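Local coordinates for protein activating signal cointegrator 1 complex subunit 2 (Homo sapiens, PDB 6YXQ) that binds polyubiquitin chains and recruits ASCC3 and ALKBH3 to sites of DNA damage, also taking part in rescue of stalled ribosomes, at residues R39-Y44 / D88-K93; N332-L337 / I351-Q356; L213-L218 / R233-P238; L168-G173 / C257-A262. One frame throughout, in Å; residues are numbered along the deposited sequence.

The chain is the N-terminal, largely helical part of ASCC2, and its four contacts differ with depth. Contact 4, two crossing helices about 4 Å from the chain centre, is fully buried and packs small side chains. Contact 2 also joins two helices and is mostly buried, though some 23 Å from the centre and edged by a carboxylate. Contacts 1 and 3 are partly buried; each sets an extended loop against a helix end, with capping in one and a cation stacked on an imidazole in the other. The loop of contact 3 leads into helix 243-266, which carries contact 4, and helix 306-340 of contact 2 also packs against contact 4. Contacts 1 and 4 also touch ASCC3.

Contact 1. Residues R39-Y44 / D88-K93; sequences RYFVLY and DETLQK
Phe41 carries this contact: its CG lies anti to the carbonyl carbon (chi1 -85°), which turns the ring from an extended loop down onto the first turn of helix 89-101. Leu91, with CG anti to its own backbone N, runs alongside and pointing the same way. Its CB sits over one face of the ring, 4.2 Å from the Phe41 centroid in a CH-pi contact, while Leu91 CD1 reaches Phe41 CE2 at 4.0 Å. Thr90 OG1 takes the crowded position between N and carbonyl carbon (chi1 69°) and so lies near the ring plane at its edge. There it accepts a weak bond from Phe41 N (3.3 Å) and donates to Asp88 OD1, which it meets from above the carboxylate plane. Asp88 is the N-cap, receiving weak bonds from Thr90 N and Leu91 N. An alanine at Phe41 would remove the ring that lies on Leu91, and the loop would probably sit more loosely on the helix. Beyond the ring, Leu43 CD2 rests on Lys93 O (3.8 Å), and both residues pack on Tyr26 of the ASCC3 chain. The chemistry is consistent with a capping network that orders the helix start and, through a weak bond to Thr90, links to it a loop that also meets ASCC3.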
loop_
_atom_site.group_PDB
_atom_site.type_symbol
_atom_site.label_atom_id
_atom_site.label_comp_id
_atom_site.label_asym_id
_atom_site.label_seq_id
_atom_site.Cartn_x
_atom_site.Cartn_y
_atom_site.Cartn_z
ATOM N N ARG B 39 -8.171 17.325 11.950
ATOM C CA ARG B 39 -8.334 16.987 10.542
ATOM C C ARG B 39 -9.021 15.635 10.400
ATOM O O ARG B 39 -8.508 14.612 10.866
ATOM C CB ARG B 39 -6.990 16.963 9.827
ATOM C CG ARG B 39 -7.133 16.747 8.335
ATOM C CD ARG B 39 -5.864 17.145 7.629
ATOM N NE ARG B 39 -6.051 18.041 6.496
ATOM C CZ ARG B 39 -5.515 19.252 6.421
ATOM N NH1 ARG B 39 -5.719 20.008 5.352
ATOM N NH2 ARG B 39 -4.782 19.710 7.426
ATOM N N TYR B 40 -10.174 15.635 9.747
ATOM C CA TYR B 40 -10.872 14.403 9.435
ATOM C C TYR B 40 -10.159 13.662 8.308
ATOM O O TYR B 40 -9.558 14.270 7.418
ATOM C CB TYR B 40 -12.301 14.732 9.028
ATOM C CG TYR B 40 -13.280 13.596 9.009
ATOM C CD1 TYR B 40 -13.907 13.170 10.174
ATOM C CD2 TYR B 40 -13.626 12.988 7.813
ATOM C CE1 TYR B 40 -14.827 12.140 10.146
ATOM C CE2 TYR B 40 -14.536 11.962 7.775
ATOM C CZ TYR B 40 -15.132 11.535 8.941
ATOM O OH TYR B 40 -16.053 10.514 8.890
ATOM N N PHE B 41 -10.231 12.336 8.353
ATOM C CA PHE B 41 -9.671 11.468 7.325
ATOM C C PHE B 41 -10.782 10.597 6.757
ATOM O O PHE B 41 -11.477 9.909 7.513
ATOM C CB PHE B 41 -8.565 10.575 7.892
ATOM C CG PHE B 41 -7.213 11.218 7.930
ATOM C CD1 PHE B 41 -6.832 12.007 9.006
ATOM C CD2 PHE B 41 -6.309 11.006 6.905
ATOM C CE1 PHE B 41 -5.575 12.592 9.046
ATOM C CE2 PHE B 41 -5.053 11.582 6.941
ATOM C CZ PHE B 41 -4.686 12.380 8.011
ATOM N N VAL B 42 -10.943 10.616 5.436
ATOM C CA VAL B 42 -11.922 9.747 4.797
ATOM C C VAL B 42 -11.246 8.468 4.318
ATOM O O VAL B 42 -10.027 8.397 4.136
ATOM C CB VAL B 42 -12.662 10.438 3.632
ATOM C CG1 VAL B 42 -13.285 11.706 4.104
ATOM C CG2 VAL B 42 -11.723 10.690 2.456
ATOM N N LEU B 43 -12.063 7.444 4.106
ATOM C CA LEU B 43 -11.579 6.154 3.654
ATOM C C LEU B 43 -11.261 6.194 2.165
ATOM O O LEU B 43 -11.719 7.067 1.423
ATOM C CB LEU B 43 -12.615 5.067 3.939
ATOM C CG LEU B 43 -13.088 5.029 5.389
ATOM C CD1 LEU B 43 -14.561 4.681 5.452
ATOM C CD2 LEU B 43 -12.263 4.049 6.211
ATOM N N TYR B 44 -10.471 5.216 1.734
ATOM C CA TYR B 44 -10.021 5.106 0.355
ATOM C C TYR B 44 -10.865 4.070 -0.380
ATOM O O TYR B 44 -11.112 2.976 0.141
ATOM C CB TYR B 44 -8.537 4.729 0.308
ATOM C CG TYR B 44 -8.012 4.392 -1.070
ATOM C CD1 TYR B 44 -8.106 3.100 -1.578
ATOM C CD2 TYR B 44 -7.413 5.362 -1.862
ATOM C CE1 TYR B 44 -7.629 2.788 -2.835
ATOM C CE2 TYR B 44 -6.932 5.055 -3.121
ATOM C CZ TYR B 44 -7.043 3.768 -3.600
ATOM O OH TYR B 44 -6.564 3.460 -4.849
ATOM N N ASP B 88 -5.851 9.823 16.348
ATOM C CA ASP B 88 -6.882 9.969 15.329
ATOM C C ASP B 88 -7.181 8.597 14.746
ATOM O O ASP B 88 -6.378 8.052 13.983
ATOM C CB ASP B 88 -6.436 10.935 14.235
ATOM C CG ASP B 88 -7.549 11.264 13.262
ATOM O OD1 ASP B 88 -8.546 10.515 13.209
ATOM O OD2 ASP B 88 -7.430 12.276 12.547
ATOM N N GLU B 89 -8.349 8.050 15.083
ATOM C CA GLU B 89 -8.706 6.742 14.556
ATOM C C GLU B 89 -8.974 6.798 13.056
ATOM O O GLU B 89 -8.676 5.832 12.346
ATOM C CB GLU B 89 -9.912 6.177 15.311
ATOM C CG GLU B 89 -11.230 6.867 15.018
ATOM C CD GLU B 89 -12.423 6.062 15.495
ATOM O OE1 GLU B 89 -12.295 5.344 16.510
ATOM O OE2 GLU B 89 -13.490 6.147 14.850
ATOM N N THR B 90 -9.493 7.923 12.550
ATOM C CA THR B 90 -9.778 8.027 11.120
ATOM C C THR B 90 -8.518 7.821 10.290
ATOM O O THR B 90 -8.564 7.187 9.230
ATOM C CB THR B 90 -10.413 9.383 10.791
ATOM O OG1 THR B 90 -9.446 10.432 10.955
ATOM C CG2 THR B 90 -11.607 9.647 11.694
ATOM N N LEU B 91 -7.383 8.337 10.766
ATOM C CA LEU B 91 -6.125 8.195 10.038
ATOM C C LEU B 91 -5.764 6.730 9.818
ATOM O O LEU B 91 -5.528 6.296 8.680
ATOM C CB LEU B 91 -5.015 8.910 10.799
ATOM C CG LEU B 91 -3.559 8.585 10.483
ATOM C CD1 LEU B 91 -3.271 8.718 9.010
ATOM C CD2 LEU B 91 -2.734 9.574 11.240
ATOM N N GLN B 92 -5.695 5.954 10.905
ATOM C CA GLN B 92 -5.311 4.555 10.779
ATOM C C GLN B 92 -6.309 3.789 9.921
ATOM O O GLN B 92 -5.917 2.937 9.116
ATOM C CB GLN B 92 -5.180 3.912 12.160
ATOM C CG GLN B 92 -4.804 2.428 12.121
ATOM C CD GLN B 92 -6.018 1.510 12.143
ATOM O OE1 GLN B 92 -6.011 0.429 11.549
ATOM N NE2 GLN B 92 -7.068 1.943 12.831
ATOM N N LYS B 93 -7.603 4.077 10.073
ATOM C CA LYS B 93 -8.600 3.378 9.271
ATOM C C LYS B 93 -8.483 3.754 7.802
ATOM O O LYS B 93 -8.703 2.916 6.922
ATOM C CB LYS B 93 -10.000 3.665 9.811
ATOM C CG LYS B 93 -10.118 3.415 11.307
ATOM C CD LYS B 93 -11.496 2.932 11.687
ATOM C CE LYS B 93 -12.557 3.539 10.787
ATOM N NZ LYS B 93 -13.911 3.427 11.399
#

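Contact 2. Residues N332-L337 / I351-Q356; sequences NQICLL and IEEFLQ
Cys335 stands at the middle of this contact between helix 306-340 and helix 348-359, which follow each other in the chain and whose short segments pass 9.0 Å apart at 122°. Its SG, anti to the carbonyl carbon, points across the gap and settles against the backbone of the second helix, 3.6 Å from Phe354 N and 3.8 Å from Glu353 CG. A small, polarisable thiol suits a spot where the two backbones come nearest, with Cys335 and Phe354 CA atoms 6.3 Å apart. Cys335 lies within a wider pi-type turn, 332-336, spanned by the bond from Leu337 N to Asn332 O (2.6 Å). On one flank of the thiol, Phe354 holds CG anti to its backbone N and carries its ring beside Leu336, whose CD2 is 4.3 Å from Phe354 CE2. Both side chains continue onto helix 377-387, Leu336 against Leu383 and Phe354 against Ile381 and Leu384, so this flank is buried and largely apolar. The Glu353 flank is looser. Here Glu353, bent at chi2 and partly exposed, crosses Ile334 at about a right angle, and only its OE1 comes near Ile334 CD1, at 4.1 Å; both side chains also touch Gln275 of helix 271-275. Cohesion therefore rests on dispersion and the exclusion of water, while the carboxylate at the margin can probably stay hydrated without disturbing the apolar flank.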
loop_
_atom_site.group_PDB
_atom_site.type_symbol
_atom_site.label_atom_id
_atom_site.label_comp_id
_atom_site.label_asym_id
_atom_site.label_seq_id
_atom_site.Cartn_x
_atom_site.Cartn_y
_atom_site.Cartn_z
ATOM N N ASN B 332 15.722 -23.016 3.190
ATOM C CA ASN B 332 17.018 -22.369 3.347
ATOM C C ASN B 332 17.145 -21.727 4.719
ATOM O O ASN B 332 18.124 -21.970 5.438
ATOM C CB ASN B 332 17.223 -21.328 2.249
ATOM C CG ASN B 332 18.566 -20.637 2.355
ATOM O OD1 ASN B 332 19.596 -21.194 1.975
ATOM N ND2 ASN B 332 18.565 -19.421 2.888
ATOM N N GLN B 333 16.136 -20.940 5.114
ATOM C CA GLN B 333 16.236 -20.168 6.347
ATOM C C GLN B 333 16.399 -21.066 7.567
ATOM O O GLN B 333 17.173 -20.747 8.476
ATOM C CB GLN B 333 15.014 -19.264 6.509
ATOM C CG GLN B 333 15.082 -18.349 7.722
ATOM C CD GLN B 333 15.995 -17.154 7.511
ATOM O OE1 GLN B 333 16.279 -16.766 6.378
ATOM N NE2 GLN B 333 16.458 -16.562 8.610
ATOM N N ILE B 334 15.693 -22.199 7.615
ATOM C CA ILE B 334 15.729 -22.999 8.840
ATOM C C ILE B 334 16.679 -24.192 8.783
ATOM O O ILE B 334 16.887 -24.841 9.822
ATOM C CB ILE B 334 14.319 -23.474 9.241
ATOM C CG1 ILE B 334 13.851 -24.590 8.319
ATOM C CG2 ILE B 334 13.360 -22.311 9.209
ATOM C CD1 ILE B 334 12.375 -24.805 8.360
ATOM N N CYS B 335 17.273 -24.499 7.626
ATOM C CA CYS B 335 18.218 -25.609 7.557
ATOM C C CYS B 335 19.513 -25.212 6.872
ATOM O O CYS B 335 20.604 -25.428 7.407
ATOM C CB CYS B 335 17.622 -26.791 6.794
ATOM S SG CYS B 335 16.176 -27.521 7.518
ATOM N N LEU B 336 19.400 -24.650 5.669
ATOM C CA LEU B 336 20.590 -24.461 4.852
ATOM C C LEU B 336 21.403 -23.280 5.353
ATOM O O LEU B 336 22.611 -23.405 5.581
ATOM C CB LEU B 336 20.191 -24.270 3.391
ATOM C CG LEU B 336 19.539 -25.483 2.735
ATOM C CD1 LEU B 336 19.198 -25.170 1.293
ATOM C CD2 LEU B 336 20.475 -26.658 2.811
ATOM N N LEU B 337 20.750 -22.130 5.531
ATOM C CA LEU B 337 21.436 -20.954 6.059
ATOM C C LEU B 337 22.057 -21.210 7.425
ATOM O O LEU B 337 23.224 -20.829 7.624
ATOM C CB LEU B 337 20.463 -19.771 6.078
ATOM C CG LEU B 337 20.747 -18.525 6.919
ATOM C CD1 LEU B 337 22.128 -17.953 6.661
ATOM C CD2 LEU B 337 19.682 -17.492 6.630
ATOM N N ILE B 351 20.200 -30.819 9.747
ATOM C CA ILE B 351 20.215 -31.901 8.768
ATOM C C ILE B 351 18.986 -32.787 8.934
ATOM O O ILE B 351 18.322 -33.157 7.952
ATOM C CB ILE B 351 21.513 -32.713 8.909
ATOM C CG1 ILE B 351 22.713 -31.870 8.475
ATOM C CG2 ILE B 351 21.427 -33.998 8.112
ATOM C CD1 ILE B 351 24.052 -32.541 8.701
ATOM N N GLU B 352 18.671 -33.150 10.179
ATOM C CA GLU B 352 17.542 -34.042 10.405
ATOM C C GLU B 352 16.235 -33.374 10.011
ATOM O O GLU B 352 15.331 -34.035 9.491
ATOM C CB GLU B 352 17.499 -34.501 11.864
ATOM C CG GLU B 352 18.605 -35.485 12.266
ATOM C CD GLU B 352 18.773 -36.648 11.300
ATOM O OE1 GLU B 352 17.764 -37.146 10.754
ATOM O OE2 GLU B 352 19.931 -37.068 11.085
ATOM N N GLU B 353 16.118 -32.064 10.237
ATOM C CA GLU B 353 14.901 -31.366 9.845
ATOM C C GLU B 353 14.733 -31.389 8.331
ATOM O O GLU B 353 13.636 -31.653 7.821
ATOM C CB GLU B 353 14.915 -29.933 10.370
ATOM C CG GLU B 353 13.703 -29.138 9.925
ATOM C CD GLU B 353 13.221 -28.155 10.965
ATOM O OE1 GLU B 353 11.991 -27.931 11.035
ATOM O OE2 GLU B 353 14.067 -27.602 11.703
ATOM N N PHE B 354 15.816 -31.111 7.601
ATOM C CA PHE B 354 15.795 -31.230 6.143
ATOM C C PHE B 354 15.307 -32.614 5.704
ATOM O O PHE B 354 14.376 -32.749 4.886
ATOM C CB PHE B 354 17.204 -30.947 5.613
ATOM C CG PHE B 354 17.325 -30.954 4.116
ATOM C CD1 PHE B 354 17.354 -32.145 3.409
ATOM C CD2 PHE B 354 17.452 -29.768 3.420
ATOM C CE1 PHE B 354 17.478 -32.150 2.036
ATOM C CE2 PHE B 354 17.576 -29.764 2.044
ATOM C CZ PHE B 354 17.592 -30.957 1.352
ATOM N N LEU B 355 15.945 -33.658 6.244
ATOM C CA LEU B 355 15.606 -35.024 5.861
ATOM C C LEU B 355 14.145 -35.344 6.168
ATOM O O LEU B 355 13.453 -35.968 5.355
ATOM C CB LEU B 355 16.538 -36.002 6.572
ATOM C CG LEU B 355 18.038 -35.833 6.301
ATOM C CD1 LEU B 355 18.857 -36.759 7.189
ATOM C CD2 LEU B 355 18.363 -36.069 4.833
ATOM N N GLN B 356 13.659 -34.926 7.337
ATOM C CA GLN B 356 12.268 -35.169 7.700
ATOM C C GLN B 356 11.320 -34.487 6.722
ATOM O O GLN B 356 10.341 -35.090 6.255
ATOM C CB GLN B 356 12.022 -34.674 9.124
ATOM C CG GLN B 356 10.613 -34.885 9.636
ATOM C CD GLN B 356 10.558 -34.979 11.148
ATOM O OE1 GLN B 356 11.387 -35.642 11.774
ATOM N NE2 GLN B 356 9.583 -34.306 11.743
#

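Contact 3. Residues L213-L218 / R233-P238; sequences LQHCGL and RGRLTP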
loop_
_atom_site.group_PDB
_atom_site.type_symbol
_atom_site.label_atom_id
_atom_site.label_comp_id
_atom_site.label_asym_id
_atom_site.label_seq_id
_atom_site.Cartn_x
_atom_site.Cartn_y
_atom_site.Cartn_z
ATOM N N LEU B 213 -9.119 -25.828 -2.028
ATOM C CA LEU B 213 -9.349 -27.239 -2.314
ATOM C C LEU B 213 -10.823 -27.578 -2.167
ATOM O O LEU B 213 -11.454 -28.093 -3.098
ATOM C CB LEU B 213 -8.504 -28.107 -1.382
ATOM C CG LEU B 213 -6.996 -28.065 -1.629
ATOM C CD1 LEU B 213 -6.250 -28.808 -0.534
ATOM C CD2 LEU B 213 -6.671 -28.638 -3.004
ATOM N N GLN B 214 -11.400 -27.236 -1.015
ATOM C CA GLN B 214 -12.791 -27.570 -0.763
ATOM C C GLN B 214 -13.728 -26.901 -1.758
ATOM O O GLN B 214 -14.816 -27.425 -2.018
ATOM C CB GLN B 214 -13.159 -27.185 0.667
ATOM C CG GLN B 214 -14.205 -28.082 1.294
ATOM C CD GLN B 214 -14.146 -28.056 2.803
ATOM O OE1 GLN B 214 -13.070 -27.906 3.387
ATOM N NE2 GLN B 214 -15.304 -28.202 3.447
ATOM N N HIS B 215 -13.326 -25.770 -2.342
ATOM C CA HIS B 215 -14.200 -25.122 -3.312
ATOM C C HIS B 215 -14.135 -25.803 -4.671
ATOM O O HIS B 215 -15.107 -25.746 -5.434
ATOM C CB HIS B 215 -13.848 -23.640 -3.437
ATOM C CG HIS B 215 -15.021 -22.769 -3.768
ATOM N ND1 HIS B 215 -15.246 -22.275 -5.034
ATOM C CD2 HIS B 215 -16.035 -22.310 -2.999
ATOM C CE1 HIS B 215 -16.348 -21.546 -5.030
ATOM N NE2 HIS B 215 -16.846 -21.551 -3.808
ATOM N N CYS B 216 -13.016 -26.457 -4.990
ATOM C CA CYS B 216 -12.896 -27.208 -6.232
ATOM C C CYS B 216 -13.249 -28.678 -6.066
ATOM O O CYS B 216 -13.110 -29.442 -7.025
ATOM C CB CYS B 216 -11.479 -27.088 -6.800
ATOM S SG CYS B 216 -10.775 -25.423 -6.756
ATOM N N GLY B 217 -13.703 -29.087 -4.885
ATOM C CA GLY B 217 -13.980 -30.485 -4.624
ATOM C C GLY B 217 -12.754 -31.367 -4.768
ATOM O O GLY B 217 -12.811 -32.436 -5.385
ATOM N N LEU B 218 -11.634 -30.934 -4.196
ATOM C CA LEU B 218 -10.383 -31.661 -4.329
ATOM C C LEU B 218 -9.898 -32.264 -3.020
ATOM O O LEU B 218 -9.543 -33.446 -2.989
ATOM C CB LEU B 218 -9.315 -30.736 -4.928
ATOM C CG LEU B 218 -9.623 -30.404 -6.394
ATOM C CD1 LEU B 218 -8.727 -29.319 -6.915
ATOM C CD2 LEU B 218 -9.511 -31.648 -7.275
ATOM N N ARG B 233 -20.764 -29.867 0.885
ATOM C CA ARG B 233 -21.357 -30.850 -0.031
ATOM C C ARG B 233 -20.756 -30.690 -1.417
ATOM O O ARG B 233 -20.791 -29.589 -1.966
ATOM C CB ARG B 233 -22.882 -30.665 -0.121
ATOM C CG ARG B 233 -23.824 -31.041 1.060
ATOM C CD ARG B 233 -23.988 -32.540 1.168
ATOM N NE ARG B 233 -22.735 -33.010 1.743
ATOM C CZ ARG B 233 -22.088 -34.083 1.341
ATOM N NH1 ARG B 233 -20.942 -34.323 1.883
ATOM N NH2 ARG B 233 -22.575 -34.878 0.396
ATOM N N GLY B 234 -20.266 -31.797 -1.989
ATOM C CA GLY B 234 -19.678 -31.899 -3.316
ATOM C C GLY B 234 -19.846 -30.720 -4.250
ATOM O O GLY B 234 -20.884 -30.550 -4.895
ATOM N N ARG B 235 -18.830 -29.867 -4.290
ATOM C CA ARG B 235 -18.749 -28.804 -5.279
ATOM C C ARG B 235 -18.078 -29.320 -6.546
ATOM O O ARG B 235 -17.375 -30.334 -6.539
ATOM C CB ARG B 235 -17.965 -27.611 -4.741
ATOM C CG ARG B 235 -18.601 -26.940 -3.561
ATOM C CD ARG B 235 -18.130 -25.502 -3.466
ATOM N NE ARG B 235 -18.766 -24.621 -4.442
ATOM C CZ ARG B 235 -19.589 -23.630 -4.111
ATOM N NH1 ARG B 235 -19.881 -23.413 -2.836
ATOM N NH2 ARG B 235 -20.129 -22.861 -5.049
ATOM N N LEU B 236 -18.279 -28.589 -7.634
ATOM C CA LEU B 236 -17.832 -29.048 -8.938
ATOM C C LEU B 236 -16.333 -28.865 -9.117
ATOM O O LEU B 236 -15.763 -27.842 -8.728
ATOM C CB LEU B 236 -18.577 -28.300 -10.040
ATOM C CG LEU B 236 -20.049 -28.670 -10.141
ATOM C CD1 LEU B 236 -20.754 -27.731 -11.111
ATOM C CD2 LEU B 236 -20.183 -30.130 -10.555
ATOM N N THR B 237 -15.700 -29.865 -9.729
ATOM C CA THR B 237 -14.293 -29.768 -10.068
ATOM C C THR B 237 -14.081 -28.638 -11.076
ATOM O O THR B 237 -15.028 -28.195 -11.731
ATOM C CB THR B 237 -13.793 -31.097 -10.634
ATOM O OG1 THR B 237 -14.424 -31.352 -11.896
ATOM C CG2 THR B 237 -14.096 -32.235 -9.665
ATOM N N PRO B 238 -12.848 -28.136 -11.196
ATOM C CA PRO B 238 -12.597 -27.032 -12.138
ATOM C C PRO B 238 -13.047 -27.309 -13.563
ATOM O O PRO B 238 -13.352 -26.362 -14.299
ATOM C CB PRO B 238 -11.076 -26.845 -12.053
ATOM C CG PRO B 238 -10.718 -27.292 -10.684
ATOM C CD PRO B 238 -11.693 -28.378 -10.308
#
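With CG anti to its carbonyl carbon (chi1 -63°) and a bend at chi3 (76°), the side chain of Arg235 folds its guanidinium flat onto the imidazole of His215. The planes lie 20° apart and the centres 4.0 Å, with His215 NE2 over the middle of the guanidinium and Arg235 CD making a CH-pi contact with the same ring. Stacking leaves the guanidinium N-H groups pointing outward in its plane, and Arg235 NH1 forms a salt bridge with Glu232. An alanine in place of Arg235 would lack the guanidinium, and His215 and Glu232 would probably hold the loop less firmly to the helix. The chain leaves helix 193-216 through a Schellman motif, in which Leu218 N reaches back to Leu213 O (3.1 Å), Gly217 N makes a weak inner bond to Gln214 O, and Gly217 has positive phi. A beta carbon on Gly217 would also collide with Arg235 O, so glycine suits the site doubly. Cys216 O, in the same turn, accepts a nearly straight CA-H...O contact from Thr237 CA (3.3 Å). Thr237, unmodified here although its phosphorylated form has been seen, puts OG1 in the crowded position, bonded to Asp240. Pro238 CD packs on Cys216 CB at 3.7 Å, while Pro238 also touches helices 243-266 and 279-300.

Contact 4. Residues L168-G173 / C257-A262; sequences LCVLFG and CTTLWA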
loop_
_atom_site.group_PDB
_atom_site.type_symbol
_atom_site.label_atom_id
_atom_site.label_comp_id
_atom_site.label_asym_id
_atom_site.label_seq_id
_atom_site.Cartn_x
_atom_site.Cartn_y
_atom_site.Cartn_z
ATOM N N LEU B 168 1.873 -4.301 2.884
ATOM C CA LEU B 168 2.998 -3.400 2.673
ATOM C C LEU B 168 4.052 -4.050 1.798
ATOM O O LEU B 168 4.573 -3.423 0.869
ATOM C CB LEU B 168 3.612 -2.990 4.011
ATOM C CG LEU B 168 2.931 -1.836 4.731
ATOM C CD1 LEU B 168 3.521 -1.673 6.125
ATOM C CD2 LEU B 168 3.079 -0.570 3.907
ATOM N N CYS B 169 4.378 -5.314 2.082
ATOM C CA CYS B 169 5.414 -6.012 1.316
ATOM C C CYS B 169 5.002 -6.230 -0.124
ATOM O O CYS B 169 5.770 -5.911 -1.042
ATOM C CB CYS B 169 5.775 -7.353 1.957
ATOM S SG CYS B 169 6.417 -7.238 3.624
ATOM N N VAL B 170 3.808 -6.795 -0.345
ATOM C CA VAL B 170 3.437 -7.060 -1.732
ATOM C C VAL B 170 3.301 -5.756 -2.507
ATOM O O VAL B 170 3.494 -5.728 -3.730
ATOM C CB VAL B 170 2.154 -7.895 -1.818
ATOM C CG1 VAL B 170 0.967 -7.134 -1.278
ATOM C CG2 VAL B 170 1.885 -8.325 -3.250
ATOM N N LEU B 171 3.007 -4.650 -1.816
ATOM C CA LEU B 171 2.801 -3.386 -2.511
ATOM C C LEU B 171 4.112 -2.658 -2.800
ATOM O O LEU B 171 4.273 -2.094 -3.888
ATOM C CB LEU B 171 1.867 -2.487 -1.700
ATOM C CG LEU B 171 0.379 -2.865 -1.706
ATOM C CD1 LEU B 171 -0.390 -1.974 -0.738
ATOM C CD2 LEU B 171 -0.249 -2.821 -3.094
ATOM N N PHE B 172 5.065 -2.657 -1.862
ATOM C CA PHE B 172 6.265 -1.833 -2.007
ATOM C C PHE B 172 7.555 -2.646 -2.036
ATOM O O PHE B 172 8.637 -2.069 -1.889
ATOM C CB PHE B 172 6.359 -0.790 -0.885
ATOM C CG PHE B 172 5.101 0.008 -0.666
ATOM C CD1 PHE B 172 4.852 1.153 -1.404
ATOM C CD2 PHE B 172 4.183 -0.371 0.299
ATOM C CE1 PHE B 172 3.698 1.892 -1.198
ATOM C CE2 PHE B 172 3.029 0.364 0.510
ATOM C CZ PHE B 172 2.788 1.496 -0.238
ATOM N N GLY B 173 7.488 -3.960 -2.233
ATOM C CA GLY B 173 8.680 -4.751 -2.024
ATOM C C GLY B 173 9.557 -4.926 -3.240
ATOM O O GLY B 173 10.761 -5.162 -3.101
ATOM N N CYS B 257 -0.558 -16.454 -2.937
ATOM C CA CYS B 257 0.829 -16.887 -3.097
ATOM C C CYS B 257 1.767 -15.709 -3.286
ATOM O O CYS B 257 2.857 -15.685 -2.702
ATOM C CB CYS B 257 0.974 -17.852 -4.273
ATOM S SG CYS B 257 -0.016 -19.350 -4.188
ATOM N N THR B 258 1.372 -14.727 -4.100
ATOM C CA THR B 258 2.215 -13.556 -4.287
ATOM C C THR B 258 2.415 -12.803 -2.979
ATOM O O THR B 258 3.538 -12.393 -2.661
ATOM C CB THR B 258 1.604 -12.650 -5.352
ATOM O OG1 THR B 258 1.383 -13.405 -6.546
ATOM C CG2 THR B 258 2.518 -11.494 -5.664
ATOM N N THR B 259 1.346 -12.631 -2.192
ATOM C CA THR B 259 1.462 -11.896 -0.935
ATOM C C THR B 259 2.352 -12.631 0.059
ATOM O O THR B 259 3.248 -12.031 0.666
ATOM C CB THR B 259 0.080 -11.658 -0.336
ATOM O OG1 THR B 259 -0.771 -11.071 -1.326
ATOM C CG2 THR B 259 0.183 -10.725 0.854
ATOM N N LEU B 260 2.116 -13.934 0.248
ATOM C CA LEU B 260 2.963 -14.711 1.147
ATOM C C LEU B 260 4.423 -14.678 0.702
ATOM O O LEU B 260 5.331 -14.472 1.523
ATOM C CB LEU B 260 2.454 -16.148 1.218
ATOM C CG LEU B 260 1.162 -16.332 2.005
ATOM C CD1 LEU B 260 0.806 -17.807 2.118
ATOM C CD2 LEU B 260 1.324 -15.707 3.371
ATOM N N TRP B 261 4.669 -14.868 -0.596
ATOM C CA TRP B 261 6.040 -14.884 -1.075
ATOM C C TRP B 261 6.707 -13.527 -0.894
ATOM O O TRP B 261 7.870 -13.458 -0.489
ATOM C CB TRP B 261 6.085 -15.308 -2.541
ATOM C CG TRP B 261 7.404 -15.012 -3.148
ATOM C CD1 TRP B 261 8.524 -15.795 -3.103
ATOM C CD2 TRP B 261 7.767 -13.828 -3.860
ATOM N NE1 TRP B 261 9.560 -15.174 -3.758
ATOM C CE2 TRP B 261 9.120 -13.965 -4.234
ATOM C CE3 TRP B 261 7.079 -12.669 -4.223
ATOM C CZ2 TRP B 261 9.796 -12.985 -4.959
ATOM C CZ3 TRP B 261 7.751 -11.699 -4.942
ATOM C CH2 TRP B 261 9.096 -11.863 -5.302
ATOM N N ALA B 262 5.998 -12.438 -1.204
ATOM C CA ALA B 262 6.578 -11.112 -1.023
ATOM C C ALA B 262 6.892 -10.853 0.440
ATOM O O ALA B 262 7.939 -10.282 0.771
ATOM C CB ALA B 262 5.633 -10.042 -1.565
#
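Van der Waals packing, mostly between apolar groups, joins these two helices, with Ala262 and Val170 at its centre. The alanine methyl presses on the opposing backbone, Ala262 CB lying 3.7 Å from Val170 CA, and the lack of any longer side chain lets the CA atoms of the two residues approach to 5.2 Å. Val170 puts CG2 anti to its backbone N, toward Thr258 CG2 at 4.0 Å, and CG1 in the crowded position, toward Thr259 CG2 at 4.2 Å. Cys169 adds its CB, 3.8 Å from Ala262 O, and goes on to touch Phe263 and Ile266. In this largely helical fold the two helices cross nearly at right angles: the short segments of helix 162-172 and helix 243-266 pass 8.2 Å apart at 95°, so the touching patch is compact and small residues fit it. The polar bonds run within helix 243-266 or to helix 306-340. Thr258 OG1, anti to the carbonyl carbon, bonds to Cys254 O and to NE2 of His318 on helix 306-340, and Thr259 OG1 bonds to Asp255 O. Buried hydroxyls are thereby satisfied while the threonine methyls face the valine. Contacts with the ASCC3 chain form a third group: His178 of ASCC3 packs on Ala262 and meets the Trp261 ring edge-to-face.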